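Local coordinates for microcompartments protein (Halothece sp. PCC 7418, PDB 5VGU) that probably helps build the shell of the beta-carboxysome as the BMC-domain protein CcmK4, which forms hexamers and can share mixed hexamers with CcmK3, at residues M24-G34 against I46-A57; S2-K12 against A71-P82. One frame throughout, in Å; residues are numbered along the deposited sequence.

Both contacts belong to the same antiparallel sheet, in which strands 42-49 and 5-12 are neighbours. Contact 1 (24-34 with 46-57) is the more buried: backbone bonds join its hairpin strands 30-39 and 42-49, and apolar packing and a bond from R29 N to E53 tie these to helices 14-27 and 51-65. Contact 2 (2-12 with 71-82) pairs strand 5-12 with 72-79, an outermost strand of the sheet within the chain. It is partly buried and carries charged side chains toward neighbouring subunits. Along the chain, contact 1 is nested inside the loop that contact 2 closes. The two meet where I47 bonds to the backbone of G7 and R48 NH2 to D4 O.

Contact 1: M24-G34 against I46-A57; sequences MVKTGRVTLVG and IIRGDVSEVKTA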
loop_
_atom_site.group_PDB
_atom_site.type_symbol
_atom_site.label_atom_id
_atom_site.label_comp_id
_atom_site.label_asym_id
_atom_site.label_seq_id
_atom_site.Cartn_x
_atom_site.Cartn_y
_atom_site.Cartn_z
ATOM N N MET A 24 1.191 -25.201 11.474
ATOM C CA MET A 24 2.128 -24.878 12.546
ATOM C C MET A 24 1.514 -25.133 13.907
ATOM O O MET A 24 2.099 -25.843 14.743
ATOM C CB MET A 24 2.563 -23.413 12.428
ATOM C CG MET A 24 3.556 -23.137 11.346
ATOM S SD MET A 24 3.722 -21.351 11.109
ATOM C CE MET A 24 5.323 -21.248 10.328
ATOM N N VAL A 25 0.325 -24.573 14.154
ATOM C CA VAL A 25 -0.253 -24.662 15.488
ATOM C C VAL A 25 -0.842 -26.043 15.747
ATOM O O VAL A 25 -1.022 -26.426 16.910
ATOM C CB VAL A 25 -1.325 -23.586 15.730
ATOM C CG1 VAL A 25 -0.677 -22.203 15.705
ATOM C CG2 VAL A 25 -2.478 -23.684 14.717
ATOM N N LYS A 26 -1.102 -26.823 14.701
ATOM C CA LYS A 26 -1.552 -28.188 14.917
ATOM C C LYS A 26 -0.405 -29.159 15.173
ATOM O O LYS A 26 -0.653 -30.249 15.699
ATOM C CB LYS A 26 -2.374 -28.665 13.718
ATOM C CG LYS A 26 -3.786 -28.120 13.712
ATOM C CD LYS A 26 -4.498 -28.504 12.463
ATOM C CE LYS A 26 -5.963 -28.082 12.537
ATOM N NZ LYS A 26 -6.610 -28.247 11.211
ATOM N N THR A 27 0.834 -28.816 14.807
ATOM C CA THR A 27 1.941 -29.761 14.935
ATOM C C THR A 27 2.920 -29.427 16.042
ATOM O O THR A 27 3.473 -30.346 16.646
ATOM C CB THR A 27 2.736 -29.889 13.627
ATOM O OG1 THR A 27 3.414 -28.667 13.343
ATOM C CG2 THR A 27 1.831 -30.243 12.464
ATOM N N GLY A 28 3.177 -28.148 16.316
ATOM C CA GLY A 28 4.046 -27.755 17.407
ATOM C C GLY A 28 3.216 -27.110 18.497
ATOM O O GLY A 28 2.137 -26.564 18.235
ATOM N N ARG A 29 3.715 -27.196 19.729
ATOM C CA ARG A 29 3.130 -26.489 20.869
ATOM C C ARG A 29 3.553 -25.026 20.769
ATOM O O ARG A 29 4.439 -24.533 21.472
ATOM C CB ARG A 29 3.567 -27.127 22.184
ATOM C CG ARG A 29 3.157 -28.592 22.304
ATOM C CD ARG A 29 3.503 -29.162 23.671
ATOM N NE ARG A 29 2.575 -28.666 24.686
ATOM C CZ ARG A 29 2.747 -28.793 25.997
ATOM N NH1 ARG A 29 3.820 -29.409 26.479
ATOM N NH2 ARG A 29 1.836 -28.304 26.831
ATOM N N VAL A 30 2.924 -24.334 19.814
ATOM C CA VAL A 30 3.265 -22.956 19.504
ATOM C C VAL A 30 1.988 -22.137 19.437
ATOM O O VAL A 30 0.885 -22.667 19.261
ATOM C CB VAL A 30 4.048 -22.836 18.181
ATOM C CG1 VAL A 30 5.326 -23.654 18.248
ATOM C CG2 VAL A 30 3.203 -23.277 16.975
ATOM N N THR A 31 2.162 -20.823 19.556
ATOM C CA THR A 31 1.084 -19.850 19.466
ATOM C C THR A 31 1.321 -18.965 18.247
ATOM O O THR A 31 2.401 -18.373 18.098
ATOM C CB THR A 31 1.019 -18.969 20.720
ATOM O OG1 THR A 31 0.863 -19.773 21.900
ATOM C CG2 THR A 31 -0.120 -17.985 20.619
ATOM N N LEU A 32 0.310 -18.865 17.395
ATOM C CA LEU A 32 0.299 -17.877 16.331
ATOM C C LEU A 32 -0.069 -16.546 16.962
ATOM O O LEU A 32 -1.140 -16.428 17.562
ATOM C CB LEU A 32 -0.707 -18.276 15.250
ATOM C CG LEU A 32 -0.921 -17.279 14.118
ATOM C CD1 LEU A 32 0.303 -17.182 13.220
ATOM C CD2 LEU A 32 -2.190 -17.727 13.336
ATOM N N VAL A 33 0.834 -15.567 16.896
ATOM C CA VAL A 33 0.605 -14.301 17.585
ATOM C C VAL A 33 0.150 -13.172 16.657
ATOM O O VAL A 33 -0.461 -12.201 17.136
ATOM C CB VAL A 33 1.858 -13.873 18.388
ATOM C CG1 VAL A 33 2.249 -14.958 19.367
ATOM C CG2 VAL A 33 3.028 -13.517 17.505
ATOM N N GLY A 34 0.408 -13.267 15.360
ATOM C CA GLY A 34 0.029 -12.183 14.465
ATOM C C GLY A 34 0.409 -12.483 13.032
ATOM O O GLY A 34 1.041 -13.503 12.723
ATOM N N ILE A 46 3.696 -15.054 12.294
ATOM C CA ILE A 46 4.661 -15.094 13.390
ATOM C C ILE A 46 4.134 -16.052 14.451
ATOM O O ILE A 46 3.009 -15.896 14.944
ATOM C CB ILE A 46 4.909 -13.704 14.005
ATOM C CG1 ILE A 46 5.434 -12.725 12.936
ATOM C CG2 ILE A 46 5.900 -13.799 15.145
ATOM C CD1 ILE A 46 4.352 -11.936 12.286
ATOM N N ILE A 47 4.966 -17.004 14.846
ATOM C CA ILE A 47 4.621 -17.918 15.921
ATOM C C ILE A 47 5.654 -17.755 17.029
ATOM O O ILE A 47 6.784 -17.334 16.788
ATOM C CB ILE A 47 4.546 -19.402 15.485
ATOM C CG1 ILE A 47 5.858 -19.843 14.828
ATOM C CG2 ILE A 47 3.386 -19.634 14.553
ATOM C CD1 ILE A 47 5.967 -21.343 14.602
ATOM N N ARG A 48 5.243 -18.102 18.248
ATOM C CA ARG A 48 6.121 -18.137 19.408
ATOM C C ARG A 48 5.969 -19.465 20.125
ATOM O O ARG A 48 4.886 -20.063 20.149
ATOM C CB ARG A 48 5.809 -17.021 20.396
ATOM C CG ARG A 48 5.899 -15.602 19.801
ATOM C CD ARG A 48 7.336 -15.211 19.391
ATOM N NE ARG A 48 8.237 -15.173 20.530
ATOM C CZ ARG A 48 8.399 -14.153 21.363
ATOM N NH1 ARG A 48 7.726 -13.021 21.215
ATOM N NH2 ARG A 48 9.240 -14.278 22.383
ATOM N N GLY A 49 7.060 -19.882 20.750
ATOM C CA GLY A 49 7.064 -21.074 21.571
ATOM C C GLY A 49 8.485 -21.486 21.895
ATOM O O GLY A 49 9.463 -20.798 21.558
ATOM N N ASP A 50 8.591 -22.625 22.581
ATOM C CA ASP A 50 9.909 -23.210 22.815
ATOM C C ASP A 50 10.608 -23.482 21.488
ATOM O O ASP A 50 9.971 -23.827 20.493
ATOM C CB ASP A 50 9.804 -24.505 23.634
ATOM C CG ASP A 50 9.392 -24.258 25.079
ATOM O OD1 ASP A 50 9.538 -23.116 25.574
ATOM O OD2 ASP A 50 8.923 -25.223 25.730
ATOM N N VAL A 51 11.938 -23.302 21.468
ATOM C CA VAL A 51 12.685 -23.425 20.217
ATOM C C VAL A 51 12.437 -24.761 19.521
ATOM O O VAL A 51 12.249 -24.804 18.298
ATOM C CB VAL A 51 14.189 -23.159 20.450
ATOM C CG1 VAL A 51 14.911 -24.332 21.024
ATOM C CG2 VAL A 51 14.836 -22.877 19.112
ATOM N N SER A 52 12.425 -25.872 20.266
ATOM C CA SER A 52 12.209 -27.162 19.609
ATOM C C SER A 52 10.798 -27.255 19.020
ATOM O O SER A 52 10.601 -27.841 17.952
ATOM C CB SER A 52 12.482 -28.312 20.582
ATOM O OG SER A 52 11.550 -28.298 21.649
ATOM N N GLU A 53 9.806 -26.671 19.693
ATOM C CA GLU A 53 8.449 -26.691 19.165
ATOM C C GLU A 53 8.313 -25.765 17.954
ATOM O O GLU A 53 7.620 -26.094 16.991
ATOM C CB GLU A 53 7.466 -26.319 20.269
ATOM C CG GLU A 53 7.487 -27.276 21.454
ATOM C CD GLU A 53 6.897 -28.632 21.125
ATOM O OE1 GLU A 53 6.156 -28.750 20.126
ATOM O OE2 GLU A 53 7.159 -29.578 21.891
ATOM N N VAL A 54 9.002 -24.622 17.961
ATOM C CA VAL A 54 8.985 -23.745 16.789
ATOM C C VAL A 54 9.636 -24.431 15.595
ATOM O O VAL A 54 9.176 -24.290 14.456
ATOM C CB VAL A 54 9.653 -22.400 17.126
ATOM C CG1 VAL A 54 9.864 -21.547 15.858
ATOM C CG2 VAL A 54 8.808 -21.659 18.136
ATOM N N LYS A 55 10.706 -25.203 15.824
ATOM C CA LYS A 55 11.325 -25.930 14.713
ATOM C C LYS A 55 10.345 -26.918 14.094
ATOM O O LYS A 55 10.194 -26.979 12.868
ATOM C CB LYS A 55 12.588 -26.658 15.187
ATOM C CG LYS A 55 13.761 -25.749 15.443
ATOM C CD LYS A 55 14.928 -26.515 16.096
ATOM C CE LYS A 55 15.492 -27.604 15.182
ATOM N NZ LYS A 55 16.570 -28.380 15.853
ATOM N N THR A 56 9.670 -27.698 14.935
ATOM C CA THR A 56 8.709 -28.680 14.444
ATOM C C THR A 56 7.556 -28.003 13.715
ATOM O O THR A 56 7.122 -28.464 12.650
ATOM C CB THR A 56 8.187 -29.511 15.611
ATOM O OG1 THR A 56 9.284 -30.199 16.211
ATOM C CG2 THR A 56 7.143 -30.504 15.156
ATOM N N ALA A 57 7.010 -26.936 14.309
ATOM C CA ALA A 57 5.924 -26.204 13.656
ATOM C C ALA A 57 6.367 -25.619 12.318
ATOM O O ALA A 57 5.618 -25.664 11.330
ATOM C CB ALA A 57 5.404 -25.101 14.573
HETATM O O HOH W 1 6.270 -24.085 23.392
HETATM O O HOH W 2 3.257 -20.735 22.835
#
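V30 is wedged between strand 46-49 and helix 51-57. CG1 lies against the helix backbone, 3.6 Å from E53 O, and touches V54 CG2. With CG1 anti to the carbonyl carbon (chi1 -59°), CG2 falls between the backbone N and that carbon, reaching A57 CB at 3.7 Å and brushing I47 CD1. The extended side chain of M24 slants across I47, its SD 3.9 Å from I47 CG2, while M24 CG rests 3.3 Å from A57 O. R29 and E53 lie side by side but form no salt bridge. Their flat groups are turned 79° apart, and E53 offers OE1 to the backbone N of R29 in an almost straight bond of 2.9 Å arriving from above the carboxylate plane. On the opposite face of the hairpin the V33 and I46 side chains cross at about a right angle, V33 CG2 3.7 Å from I46 CG2, and V33 CG1 leans on R48 CG; the R48 guanidinium continues to E87 and I92 O. Backbone bonds join the strands, with a beta bulge between L32 and G34. The whole is a helix-strand-strand-helix unit with both helices packed on one face of the hairpin, the core of the BMC-domain alpha/beta fold.

Contact 2: S2-K12 against A71-P82; sequences SLDAVGSLETK and AALETWVIIPRP
Strands 5-12 and 72-79 form an antiparallel ladder of the BMC-domain sheet, running from V6 opposite I79 to K12 opposite A72. It is interrupted by a classic beta bulge, where E74 and T75 both face E10. There E10 O takes the E74 N at 2.9 Å and, weakly, the T75 N. V6 and I79 lie side by side; V6 CG1, held between the backbone N and the carbonyl carbon (chi1 54°), presses tightly on I79 CB at 3.4 Å. On the helix-covered face, L9 crosses L73 at about a right angle, L9 CG 3.6 Å from L73 CD1. On the other face E10 and T75 run alongside each other, E10 CB lying 3.6 Å from T75 CG2. The extended E10 chain carries its carboxylate on to R42, T44 OG1 and the backbone N of F14 of a neighbouring subunit. With an alanine here, R42 would probably be left with a long, weak ion pair to E74, and the bonds to T44 OG1 and to F14 N of that subunit would be likely to go. K12 and E74 slant across each other, E74 OE2 3.5 Å from K12 CB, while K12 NZ bonds to S40 O. Beyond the strands, L3 CB sits over the centre of one face of the R81 guanidinium, 4.1 Å above its plane, and P82 CD lies close to D4 O. All direct hydrogen bonds across the pair run between main-chain atoms, while the E10 carboxylate, the W76 backbone and the T75 hydroxyl, bonded to Y69 O of the neighbouring subunit, join it to that chain.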
loop_
_atom_site.group_PDB
_atom_site.type_symbol
_atom_site.label_atom_id
_atom_site.label_comp_id
_atom_site.label_asym_id
_atom_site.label_seq_id
_atom_site.Cartn_x
_atom_site.Cartn_y
_atom_site.Cartn_z
ATOM N N SER A 2 8.798 -11.904 26.313
ATOM C CA SER A 2 9.009 -13.348 26.425
ATOM C C SER A 2 10.311 -13.728 25.743
ATOM O O SER A 2 10.643 -13.182 24.688
ATOM C CB SER A 2 7.852 -14.126 25.777
ATOM O OG SER A 2 8.075 -15.530 25.825
ATOM N N LEU A 3 11.040 -14.683 26.310
ATOM C CA LEU A 3 12.242 -15.181 25.656
ATOM C C LEU A 3 11.974 -16.408 24.787
ATOM O O LEU A 3 12.925 -16.986 24.240
ATOM C CB LEU A 3 13.338 -15.480 26.689
ATOM C CG LEU A 3 13.895 -14.237 27.414
ATOM C CD1 LEU A 3 14.923 -14.630 28.480
ATOM C CD2 LEU A 3 14.480 -13.178 26.466
ATOM N N ASP A 4 10.703 -16.805 24.635
ATOM C CA ASP A 4 10.349 -17.883 23.719
ATOM C C ASP A 4 10.893 -17.597 22.329
ATOM O O ASP A 4 10.958 -16.441 21.886
ATOM C CB ASP A 4 8.820 -18.045 23.614
ATOM C CG ASP A 4 8.205 -18.725 24.819
ATOM O OD1 ASP A 4 8.938 -19.101 25.752
ATOM O OD2 ASP A 4 6.974 -18.877 24.826
ATOM N N ALA A 5 11.215 -18.669 21.610
ATOM C CA ALA A 5 11.651 -18.547 20.228
ATOM C C ALA A 5 10.569 -17.905 19.377
ATOM O O ALA A 5 9.375 -17.925 19.711
ATOM C CB ALA A 5 11.998 -19.900 19.635
ATOM N N VAL A 6 10.999 -17.339 18.259
ATOM C CA VAL A 6 10.078 -16.786 17.276
ATOM C C VAL A 6 10.330 -17.466 15.933
ATOM O O VAL A 6 11.476 -17.700 15.533
ATOM C CB VAL A 6 10.171 -15.234 17.209
ATOM C CG1 VAL A 6 11.517 -14.742 16.979
ATOM C CG2 VAL A 6 9.240 -14.669 16.114
ATOM N N GLY A 7 9.245 -17.823 15.275
ATOM C CA GLY A 7 9.289 -18.282 13.896
ATOM C C GLY A 7 8.502 -17.328 13.017
ATOM O O GLY A 7 7.418 -16.874 13.397
ATOM N N SER A 8 9.033 -17.066 11.831
ATOM C CA SER A 8 8.347 -16.203 10.892
ATOM C C SER A 8 8.428 -16.825 9.513
ATOM O O SER A 8 9.502 -17.259 9.086
ATOM C CB SER A 8 8.962 -14.786 10.884
ATOM O OG SER A 8 8.253 -13.946 9.977
ATOM N N LEU A 9 7.300 -16.826 8.824
ATOM C CA LEU A 9 7.168 -17.420 7.505
ATOM C C LEU A 9 6.332 -16.488 6.642
ATOM O O LEU A 9 5.311 -15.963 7.096
ATOM C CB LEU A 9 6.532 -18.816 7.625
ATOM C CG LEU A 9 6.258 -19.609 6.353
ATOM C CD1 LEU A 9 6.341 -21.086 6.663
ATOM C CD2 LEU A 9 4.889 -19.266 5.787
ATOM N N GLU A 10 6.738 -16.322 5.385
ATOM C CA GLU A 10 6.092 -15.385 4.483
ATOM C C GLU A 10 5.804 -16.076 3.158
ATOM O O GLU A 10 6.694 -16.717 2.586
ATOM C CB GLU A 10 6.994 -14.143 4.293
ATOM C CG GLU A 10 6.436 -13.009 3.476
ATOM C CD GLU A 10 7.323 -11.767 3.550
ATOM O OE1 GLU A 10 7.669 -11.355 4.677
ATOM O OE2 GLU A 10 7.653 -11.211 2.476
ATOM N N THR A 11 4.558 -15.949 2.678
ATOM C CA THR A 11 4.123 -16.571 1.432
ATOM C C THR A 11 3.684 -15.523 0.420
ATOM O O THR A 11 3.314 -14.399 0.763
ATOM C CB THR A 11 2.949 -17.540 1.650
ATOM O OG1 THR A 11 1.797 -16.823 2.126
ATOM C CG2 THR A 11 3.295 -18.630 2.658
ATOM N N LYS A 12 3.690 -15.926 -0.844
ATOM C CA LYS A 12 2.961 -15.206 -1.874
ATOM C C LYS A 12 1.515 -15.683 -1.826
ATOM O O LYS A 12 1.243 -16.870 -2.045
ATOM C CB LYS A 12 3.584 -15.459 -3.245
ATOM C CG LYS A 12 3.015 -14.588 -4.372
ATOM C CD LYS A 12 3.459 -13.139 -4.237
ATOM C CE LYS A 12 3.310 -12.399 -5.553
ATOM N NZ LYS A 12 4.071 -11.112 -5.537
ATOM N N ALA A 71 0.251 -21.154 -4.203
ATOM C CA ALA A 71 1.016 -20.503 -3.153
ATOM C C ALA A 71 2.510 -20.701 -3.368
ATOM O O ALA A 71 2.958 -21.712 -3.912
ATOM C CB ALA A 71 0.624 -21.047 -1.779
ATOM N N ALA A 72 3.289 -19.737 -2.899
ATOM C CA ALA A 72 4.737 -19.864 -2.902
ATOM C C ALA A 72 5.280 -19.485 -1.537
ATOM O O ALA A 72 4.818 -18.526 -0.905
ATOM C CB ALA A 72 5.400 -18.990 -3.986
ATOM N N LEU A 73 6.251 -20.253 -1.088
ATOM C CA LEU A 73 6.987 -19.929 0.122
ATOM C C LEU A 73 8.112 -18.973 -0.266
ATOM O O LEU A 73 8.986 -19.336 -1.059
ATOM C CB LEU A 73 7.541 -21.201 0.758
ATOM C CG LEU A 73 8.483 -20.981 1.934
ATOM C CD1 LEU A 73 7.716 -20.387 3.103
ATOM C CD2 LEU A 73 9.185 -22.277 2.307
ATOM N N GLU A 74 8.087 -17.754 0.273
ATOM C CA GLU A 74 9.105 -16.771 -0.097
ATOM C C GLU A 74 10.298 -16.757 0.850
ATOM O O GLU A 74 11.439 -16.632 0.396
ATOM C CB GLU A 74 8.489 -15.366 -0.155
ATOM C CG GLU A 74 7.345 -15.248 -1.145
ATOM C CD GLU A 74 7.839 -15.167 -2.586
ATOM O OE1 GLU A 74 9.051 -15.343 -2.834
ATOM O OE2 GLU A 74 7.006 -14.928 -3.472
ATOM N N THR A 75 10.071 -16.838 2.160
ATOM C CA THR A 75 11.154 -16.598 3.114
ATOM C C THR A 75 10.673 -17.010 4.497
ATOM O O THR A 75 9.471 -16.981 4.783
ATOM C CB THR A 75 11.602 -15.113 3.075
ATOM O OG1 THR A 75 12.647 -14.850 4.031
ATOM C CG2 THR A 75 10.406 -14.168 3.313
ATOM N N TRP A 76 11.611 -17.444 5.334
ATOM C CA TRP A 76 11.280 -17.832 6.702
ATOM C C TRP A 76 12.542 -17.779 7.555
ATOM O O TRP A 76 13.668 -17.791 7.047
ATOM C CB TRP A 76 10.638 -19.232 6.767
ATOM C CG TRP A 76 11.567 -20.353 6.373
ATOM C CD1 TRP A 76 11.741 -20.872 5.117
ATOM C CD2 TRP A 76 12.424 -21.109 7.239
ATOM N NE1 TRP A 76 12.659 -21.907 5.154
ATOM C CE2 TRP A 76 13.089 -22.065 6.444
ATOM C CE3 TRP A 76 12.690 -21.074 8.610
ATOM C CZ2 TRP A 76 14.013 -22.956 6.973
ATOM C CZ3 TRP A 76 13.609 -21.969 9.132
ATOM C CH2 TRP A 76 14.253 -22.895 8.313
ATOM N N VAL A 77 12.335 -17.712 8.867
ATOM C CA VAL A 77 13.446 -17.707 9.808
ATOM C C VAL A 77 12.949 -18.195 11.158
ATOM O O VAL A 77 11.769 -18.067 11.492
ATOM C CB VAL A 77 14.103 -16.302 9.914
ATOM C CG1 VAL A 77 13.287 -15.359 10.781
ATOM C CG2 VAL A 77 15.516 -16.445 10.472
ATOM N N ILE A 78 13.870 -18.738 11.947
ATOM C CA ILE A 78 13.659 -18.977 13.368
ATOM C C ILE A 78 14.717 -18.189 14.130
ATOM O O ILE A 78 15.911 -18.270 13.819
ATOM C CB ILE A 78 13.737 -20.478 13.719
ATOM C CG1 ILE A 78 12.618 -21.230 13.006
ATOM C CG2 ILE A 78 13.706 -20.647 15.249
ATOM C CD1 ILE A 78 12.699 -22.752 13.106
ATOM N N ILE A 79 14.269 -17.406 15.105
ATOM C CA ILE A 79 15.121 -16.665 16.025
ATOM C C ILE A 79 14.950 -17.316 17.392
ATOM O O ILE A 79 13.935 -17.088 18.069
ATOM C CB ILE A 79 14.759 -15.174 16.077
ATOM C CG1 ILE A 79 14.744 -14.558 14.677
ATOM C CG2 ILE A 79 15.670 -14.417 17.040
ATOM C CD1 ILE A 79 16.031 -14.662 13.942
ATOM N N PRO A 80 15.933 -18.086 17.861
ATOM C CA PRO A 80 15.677 -18.938 19.024
ATOM C C PRO A 80 15.356 -18.204 20.296
ATOM O O PRO A 80 14.677 -18.801 21.151
ATOM C CB PRO A 80 16.966 -19.755 19.139
ATOM C CG PRO A 80 17.460 -19.843 17.748
ATOM C CD PRO A 80 17.124 -18.524 17.113
ATOM N N ARG A 81 15.858 -16.976 20.494
ATOM C CA ARG A 81 15.695 -16.312 21.779
ATOM C C ARG A 81 15.780 -14.795 21.599
ATOM O O ARG A 81 16.825 -14.187 21.894
ATOM C CB ARG A 81 16.784 -16.831 22.723
ATOM C CG ARG A 81 16.575 -16.565 24.168
ATOM C CD ARG A 81 17.609 -17.399 24.932
ATOM N NE ARG A 81 17.344 -17.381 26.362
ATOM C CZ ARG A 81 16.481 -18.187 26.975
ATOM N NH1 ARG A 81 15.774 -19.081 26.285
ATOM N NH2 ARG A 81 16.329 -18.096 28.286
ATOM N N PRO A 82 14.702 -14.151 21.149
ATOM C CA PRO A 82 14.795 -12.747 20.709
ATOM C C PRO A 82 15.017 -11.749 21.839
ATOM O O PRO A 82 14.478 -11.876 22.938
ATOM C CB PRO A 82 13.434 -12.513 20.032
ATOM C CG PRO A 82 12.517 -13.471 20.729
ATOM C CD PRO A 82 13.337 -14.693 20.998
HETATM O O HOH W 3 12.158 -10.970 24.107
HETATM O O HOH W 4 14.322 -19.213 23.504
#